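Local coordinates for ChrR-like cupin domain-containing protein (Ralstonia eutropha JMP134, PDB 3EBR) that is of unknown function but belongs to the RmlC-like cupins and carries a ChrR-type cupin domain, a fold that often holds a metal ion in its barrel, at the interface of chains A and B. Residues are numbered along the deposited sequence; one frame, centred on the assembly and turned at random. Chains: chain A/B, uncharacterized RmlC-like cupin.

Two copies of a cupin meet about a two-fold axis, and symmetry lets one pair of strands serve the interface twice. Strands 10-12 and 87-90 pair antiparallel: A:Leu12 bridges B:Val87 in contact 1, and A:Tyr89 bridges B:Gly10 in contact 2. Through the two-fold these are neighbouring rungs of one ladder, repeated at each end of the interface. The contacts lie about 23 Å apart, measured between the centres of their C-alpha atoms. Contact 1 adds an apolar core, whereas contact 2 brings the chain B N-terminal segment beside histidines of chain A. The reciprocal pairing is compatible with a dimer within the deposited tetramer, though the structure alone does not show it to be the biological one.

Contact 1: the interface of chains A and B. Residues chain A 12, 34, 44, 46, 111; chain B 67, 85-87.
A:Phe34 and A:Phe111 present aromatic faces to chain B in this contact between two cupin subunits, and each receives an aliphatic carbon of the partner. Over one face of the A:Phe34 ring sits the methyl CG2 of B:Val87, 3.5 Å from the ring centroid and displaced toward the rim by CG and CD1. In the plane of the same ring, at its edge, lies the backbone oxygen of A:Leu12, while the carbonyl O of B:Gly85 approaches the outer end, 3.4 Å from CZ of A:Phe34. The A:Phe111 ring takes CB of B:Tyr67 over the centre of one face, at 3.7 Å from the centroid. These two side chains run past each other in opposite directions, and the tyrosine ring, tilted by about 23° from the phenylalanine plane, is shifted so that CD1 of B:Tyr67 lies 3.7 Å from CD1 of A:Phe111.

B:Val87 bridges the two aromatic groups. Besides facing A:Phe34, its CG2 touches the rim of A:Phe111 at CE1, 3.6 Å away. With CG1 anti to the backbone N (chi1 174°), the valine directs that other methyl toward CG2 of A:Ile44, a looser contact. Farther along, the phenol end of B:Tyr67 meets A:Leu46 at about a right angle, the methyl CD2 of A:Leu46 lying 3.8 Å from the hydroxyl OH of B:Tyr67.

Beside this apolar patch the backbones form an antiparallel bridge that continues the sheet across the chains. A:Leu12 N donates to B:Val87 O over 3.1 Å, and B:Val87 N returns a bond to A:Leu12 O, also 3.1 Å. Both are nearly straight, close to 170° at the hydrogen. With its N and O both engaged, B:Val87 is probably held at the depth where its methyl CG2 reaches between the phenylalanines of chain A.

Contact 2: the interface of chains A and B. Residues chain A 75, 78, 80, 89, 96; chain B 8-10.
The second conserved motif of the cupin fold probably supplies this contact: strands 87-90 and 94-96 of chain A, with A:His96 at the position of the motif's histidine, receive the N-terminal segment of chain B. No metal is seen here. B:Thr9 points at that histidine. Its OG1 stands beside the CE1-NE2 side of the ring, 3.3 Å from NE2 of A:His96, without a clear hydrogen bond. Since OG1 is anti to the carbonyl carbon (chi1 -61°), the methyl CG2 turns elsewhere, 4.0 Å from CZ2 of A:Trp80 and as near CE2 of A:Tyr75.

A:His78 engages NE2 of A:His96 through its own NE2, a hydrogen bond of 3.2 Å that may orient the latter ring. At the edge of the A:His78 ring, in its plane, lies CG of B:Asn8, 3.8 Å from CE1, with the amide turned 50° against the imidazole. The amide is tied back to its own chain by a bent bond, B:Thr9 N donating to B:Asn8 OD1 over 2.8 Å from above the carbonyl plane and off its lone pairs.

A:Tyr89 N donates to B:Gly10 O at 3.2 Å; the return bond is weak, and a water shores it up, lying 3.0 Å from B:Gly10 N and also bound to A:Tyr89 O and B:Asn8 O. The short strand 10-12 of chain B thus joins the subunits and places B:Thr9 and B:Asn8 beside the two histidines, which might bear on a metal site if one forms.

Contact 1: the interface of chains A and B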
ATOM      1  N   LEU A  12       8.561  11.559  15.343  1.00 45.19           N
ATOM      2  CA  LEU A  12       8.590  13.014  15.208  1.00 44.20           C
ATOM      3  C   LEU A  12       7.579  13.534  16.212  1.00 43.55           C
ATOM      4  O   LEU A  12       6.377  13.260  16.083  1.00 41.17           O
ATOM      5  CB  LEU A  12       8.264  13.437  13.778  1.00 44.86           C
ATOM      6  CG  LEU A  12       8.337  14.917  13.403  1.00 45.27           C
ATOM      7  CD1 LEU A  12       9.687  15.550  13.738  1.00 42.59           C
ATOM      8  CD2 LEU A  12       8.042  15.055  11.919  1.00 44.20           C
ATOM      9  N   PHE A  34       4.188  15.537   9.208  1.00 44.16           N
ATOM     10  CA  PHE A  34       4.920  14.477   9.922  1.00 44.46           C
ATOM     11  C   PHE A  34       5.703  13.572   8.977  1.00 45.59           C
ATOM     12  O   PHE A  34       6.794  13.140   9.328  1.00 48.14           O
ATOM     13  CB  PHE A  34       3.977  13.629  10.778  1.00 44.23           C
ATOM     14  CG  PHE A  34       3.446  14.354  11.975  1.00 45.18           C
ATOM     15  CD1 PHE A  34       4.149  14.334  13.174  1.00 45.31           C
ATOM     16  CD2 PHE A  34       2.264  15.068  11.908  1.00 46.19           C
ATOM     17  CE1 PHE A  34       3.676  14.999  14.290  1.00 42.96           C
ATOM     18  CE2 PHE A  34       1.782  15.742  13.024  1.00 48.22           C
ATOM     19  CZ  PHE A  34       2.490  15.705  14.219  1.00 46.16           C
ATOM     20  N   ILE A  44       1.433  12.284   5.972  1.00 39.26           N
ATOM     21  CA  ILE A  44       0.831  12.103   7.293  1.00 39.35           C
ATOM     22  C   ILE A  44       0.834  13.507   7.887  1.00 38.49           C
ATOM     23  O   ILE A  44       1.892  14.126   7.977  1.00 39.15           O
ATOM     24  CB  ILE A  44       1.584  11.118   8.192  1.00 39.11           C
ATOM     25  CG1 ILE A  44       1.607   9.712   7.573  1.00 41.26           C
ATOM     26  CG2 ILE A  44       0.919  11.051   9.563  1.00 39.55           C
ATOM     27  CD1 ILE A  44       2.358   8.664   8.412  1.00 37.76           C
ATOM     28  N   LEU A  46      -1.448  16.670  10.567  1.00 40.81           N
ATOM     29  CA  LEU A  46      -2.484  17.157  11.481  1.00 41.23           C
ATOM     30  C   LEU A  46      -2.956  18.346  10.682  1.00 42.26           C
ATOM     31  O   LEU A  46      -2.130  19.016  10.047  1.00 42.08           O
ATOM     32  CB  LEU A  46      -2.003  17.567  12.865  1.00 41.06           C
ATOM     33  CG  LEU A  46      -1.763  16.465  13.898  1.00 39.55           C
ATOM     34  CD1 LEU A  46      -0.997  17.018  15.073  1.00 37.08           C
ATOM     35  CD2 LEU A  46      -3.083  15.836  14.347  1.00 37.78           C
ATOM     36  N   PHE A 111      -6.261  14.123  12.133  1.00 41.93           N
ATOM     37  CA  PHE A 111      -5.036  13.382  11.835  1.00 40.37           C
ATOM     38  C   PHE A 111      -5.365  12.677  10.537  1.00 39.93           C
ATOM     39  O   PHE A 111      -6.250  11.835  10.518  1.00 38.71           O
ATOM     40  CB  PHE A 111      -4.665  12.401  12.934  1.00 39.29           C
ATOM     41  CG  PHE A 111      -3.476  11.556  12.594  1.00 38.18           C
ATOM     42  CD1 PHE A 111      -2.207  12.117  12.572  1.00 40.40           C
ATOM     43  CD2 PHE A 111      -3.612  10.196  12.324  1.00 39.89           C
ATOM     44  CE1 PHE A 111      -1.096  11.351  12.262  1.00 38.43           C
ATOM     45  CE2 PHE A 111      -2.491   9.414  12.023  1.00 39.45           C
ATOM     46  CZ  PHE A 111      -1.236   9.999  11.981  1.00 37.36           C
TER
ATOM     47  N   TYR B  67      -0.245   7.336  16.078  1.00 40.26           N
ATOM     48  CA  TYR B  67      -0.512   8.703  16.495  1.00 40.45           C
ATOM     49  C   TYR B  67      -0.937   8.602  17.971  1.00 41.55           C
ATOM     50  O   TYR B  67      -1.940   7.956  18.284  1.00 41.67           O
ATOM     51  CB  TYR B  67      -1.594   9.385  15.672  1.00 40.97           C
ATOM     52  CG  TYR B  67      -1.969  10.730  16.253  1.00 38.29           C
ATOM     53  CD1 TYR B  67      -1.117  11.819  16.128  1.00 37.60           C
ATOM     54  CD2 TYR B  67      -3.161  10.904  16.956  1.00 40.45           C
ATOM     55  CE1 TYR B  67      -1.445  13.065  16.682  1.00 41.30           C
ATOM     56  CE2 TYR B  67      -3.494  12.144  17.521  1.00 41.49           C
ATOM     57  CZ  TYR B  67      -2.636  13.217  17.368  1.00 38.71           C
ATOM     58  OH  TYR B  67      -2.967  14.428  17.906  1.00 40.25           O
ATOM     59  N   GLY B  85       0.365  13.885  20.599  1.00 38.92           N
ATOM     60  CA  GLY B  85       0.562  14.739  19.423  1.00 39.14           C
ATOM     61  C   GLY B  85       1.709  14.309  18.510  1.00 39.63           C
ATOM     62  O   GLY B  85       1.931  14.942  17.473  1.00 39.97           O
ATOM     63  N   SER B  86       2.432  13.241  18.874  1.00 40.09           N
ATOM     64  CA  SER B  86       3.542  12.731  18.078  1.00 39.91           C
ATOM     65  C   SER B  86       3.047  11.660  17.127  1.00 40.19           C
ATOM     66  O   SER B  86       1.923  11.172  17.263  1.00 40.06           O
ATOM     67  CB  SER B  86       4.621  12.127  18.971  1.00 39.89           C
ATOM     68  OG  SER B  86       4.143  10.988  19.653  1.00 39.36           O
ATOM     69  N   VAL B  87       3.909  11.330  16.163  1.00 41.03           N
ATOM     70  CA  VAL B  87       3.676  10.298  15.163  1.00 41.08           C
ATOM     71  C   VAL B  87       4.898   9.388  15.124  1.00 41.26           C
ATOM     72  O   VAL B  87       6.013   9.886  14.972  1.00 40.85           O
ATOM     73  CB  VAL B  87       3.425  10.856  13.741  1.00 41.44           C
ATOM     74  CG1 VAL B  87       3.346   9.712  12.710  1.00 39.81           C
ATOM     75  CG2 VAL B  87       2.169  11.661  13.708  1.00 39.11           C
TER

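Contact 2: the interface of chains A and B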
ATOM      1  N   TYR A  75     -18.955  15.875   5.015  1.00 51.33           N
ATOM      2  CA  TYR A  75     -18.871  16.100   3.586  1.00 52.01           C
ATOM      3  C   TYR A  75     -20.273  16.457   3.154  1.00 53.04           C
ATOM      4  O   TYR A  75     -21.227  15.828   3.627  1.00 54.06           O
ATOM      5  CB  TYR A  75     -18.393  14.871   2.812  1.00 52.41           C
ATOM      6  CG  TYR A  75     -16.989  14.437   3.133  1.00 51.80           C
ATOM      7  CD1 TYR A  75     -15.919  15.309   2.929  1.00 50.37           C
ATOM      8  CD2 TYR A  75     -16.704  13.140   3.568  1.00 56.69           C
ATOM      9  CE1 TYR A  75     -14.609  14.929   3.178  1.00 51.04           C
ATOM     10  CE2 TYR A  75     -15.373  12.742   3.828  1.00 55.36           C
ATOM     11  CZ  TYR A  75     -14.340  13.646   3.616  1.00 54.13           C
ATOM     12  OH  TYR A  75     -13.048  13.306   3.898  1.00 54.75           O
ATOM     13  N   HIS A  78     -22.369  13.465   1.697  1.00 55.73           N
ATOM     14  CA  HIS A  78     -22.804  12.362   2.585  1.00 55.52           C
ATOM     15  C   HIS A  78     -23.693  12.852   3.735  1.00 54.31           C
ATOM     16  O   HIS A  78     -23.598  14.012   4.136  1.00 54.38           O
ATOM     17  CB  HIS A  78     -21.586  11.634   3.128  1.00 56.36           C
ATOM     18  CG  HIS A  78     -20.753  10.995   2.062  1.00 59.89           C
ATOM     19  ND1 HIS A  78     -20.960   9.703   1.636  1.00 64.36           N
ATOM     20  CD2 HIS A  78     -19.722  11.474   1.327  1.00 63.97           C
ATOM     21  CE1 HIS A  78     -20.088   9.409   0.689  1.00 63.07           C
ATOM     22  NE2 HIS A  78     -19.325  10.466   0.481  1.00 65.07           N
ATOM     23  N   TRP A  80     -23.740  11.767   7.024  1.00 50.39           N
ATOM     24  CA  TRP A  80     -23.153  11.521   8.360  1.00 48.93           C
ATOM     25  C   TRP A  80     -22.233  12.658   8.785  1.00 47.95           C
ATOM     26  O   TRP A  80     -21.773  13.431   7.942  1.00 49.33           O
ATOM     27  CB  TRP A  80     -22.399  10.169   8.408  1.00 48.41           C
ATOM     28  CG  TRP A  80     -21.424   9.927   7.282  1.00 49.17           C
ATOM     29  CD1 TRP A  80     -21.651   9.175   6.159  1.00 49.20           C
ATOM     30  CD2 TRP A  80     -20.103  10.479   7.134  1.00 50.59           C
ATOM     31  NE1 TRP A  80     -20.546   9.201   5.335  1.00 49.16           N
ATOM     32  CE2 TRP A  80     -19.585   9.994   5.908  1.00 46.16           C
ATOM     33  CE3 TRP A  80     -19.302  11.329   7.916  1.00 47.72           C
ATOM     34  CZ2 TRP A  80     -18.317  10.340   5.447  1.00 45.13           C
ATOM     35  CZ3 TRP A  80     -18.038  11.667   7.452  1.00 47.76           C
ATOM     36  CH2 TRP A  80     -17.560  11.172   6.230  1.00 46.29           C
ATOM     37  N   TYR A  89     -12.828   6.832   6.286  1.00 50.13           N
ATOM     38  CA  TYR A  89     -11.973   6.191   5.292  1.00 52.70           C
ATOM     39  C   TYR A  89     -12.493   6.553   3.896  1.00 52.61           C
ATOM     40  O   TYR A  89     -13.484   5.974   3.452  1.00 51.09           O
ATOM     41  CB  TYR A  89     -11.946   4.665   5.498  1.00 55.97           C
ATOM     42  CG  TYR A  89     -10.769   3.942   4.819  1.00 62.39           C
ATOM     43  CD1 TYR A  89     -10.715   3.745   3.420  1.00 62.69           C
ATOM     44  CD2 TYR A  89      -9.719   3.412   5.594  1.00 63.41           C
ATOM     45  CE1 TYR A  89      -9.632   3.076   2.820  1.00 58.67           C
ATOM     46  CE2 TYR A  89      -8.642   2.743   5.003  1.00 65.57           C
ATOM     47  CZ  TYR A  89      -8.600   2.588   3.618  1.00 64.90           C
ATOM     48  OH  TYR A  89      -7.538   1.915   3.066  1.00 65.98           O
ATOM     49  N   HIS A  96     -15.314  15.093  -2.846  1.00 46.77           N
ATOM     50  CA  HIS A  96     -15.820  15.539  -1.548  1.00 47.56           C
ATOM     51  C   HIS A  96     -15.612  17.015  -1.258  1.00 47.51           C
ATOM     52  O   HIS A  96     -14.563  17.557  -1.600  1.00 46.86           O
ATOM     53  CB  HIS A  96     -15.105  14.782  -0.443  1.00 48.49           C
ATOM     54  CG  HIS A  96     -15.425  13.331  -0.407  1.00 52.05           C
ATOM     55  ND1 HIS A  96     -14.540  12.374  -0.843  1.00 57.92           N
ATOM     56  CD2 HIS A  96     -16.564  12.676  -0.075  1.00 55.49           C
ATOM     57  CE1 HIS A  96     -15.102  11.185  -0.737  1.00 59.12           C
ATOM     58  NE2 HIS A  96     -16.331  11.338  -0.273  1.00 56.52           N
TER
ATOM     59  N   ASN B   8     -17.744   2.899  -1.117  1.00 61.54           N
ATOM     60  CA  ASN B   8     -17.893   4.342  -0.933  1.00 60.67           C
ATOM     61  C   ASN B   8     -17.211   4.802   0.379  1.00 59.54           C
ATOM     62  O   ASN B   8     -16.774   3.965   1.190  1.00 59.32           O
ATOM     63  CB  ASN B   8     -19.399   4.697  -0.943  1.00 61.04           C
ATOM     64  CG  ASN B   8     -19.692   6.166  -1.264  1.00 61.64           C
ATOM     65  OD1 ASN B   8     -18.788   6.981  -1.514  1.00 54.92           O
ATOM     66  ND2 ASN B   8     -20.979   6.503  -1.268  1.00 66.57           N
ATOM     67  N   THR B   9     -17.069   6.118   0.555  1.00 57.42           N
ATOM     68  CA  THR B   9     -16.493   6.703   1.759  1.00 55.07           C
ATOM     69  C   THR B   9     -17.431   6.492   2.947  1.00 53.90           C
ATOM     70  O   THR B   9     -18.597   6.914   2.905  1.00 54.20           O
ATOM     71  CB  THR B   9     -16.239   8.192   1.566  1.00 54.66           C
ATOM     72  OG1 THR B   9     -15.316   8.327   0.489  1.00 54.49           O
ATOM     73  CG2 THR B   9     -15.664   8.842   2.829  1.00 52.59           C
ATOM     74  N   GLY B  10     -16.908   5.811   3.969  1.00 51.72           N
ATOM     75  CA  GLY B  10     -17.622   5.500   5.197  1.00 49.98           C
ATOM     76  C   GLY B  10     -17.064   6.261   6.384  1.00 48.60           C
ATOM     77  O   GLY B  10     -16.018   6.918   6.307  1.00 47.12           O
TER
HETATM   78  O   HOH W   1     -14.962   3.554   3.377  1.00 66.80           O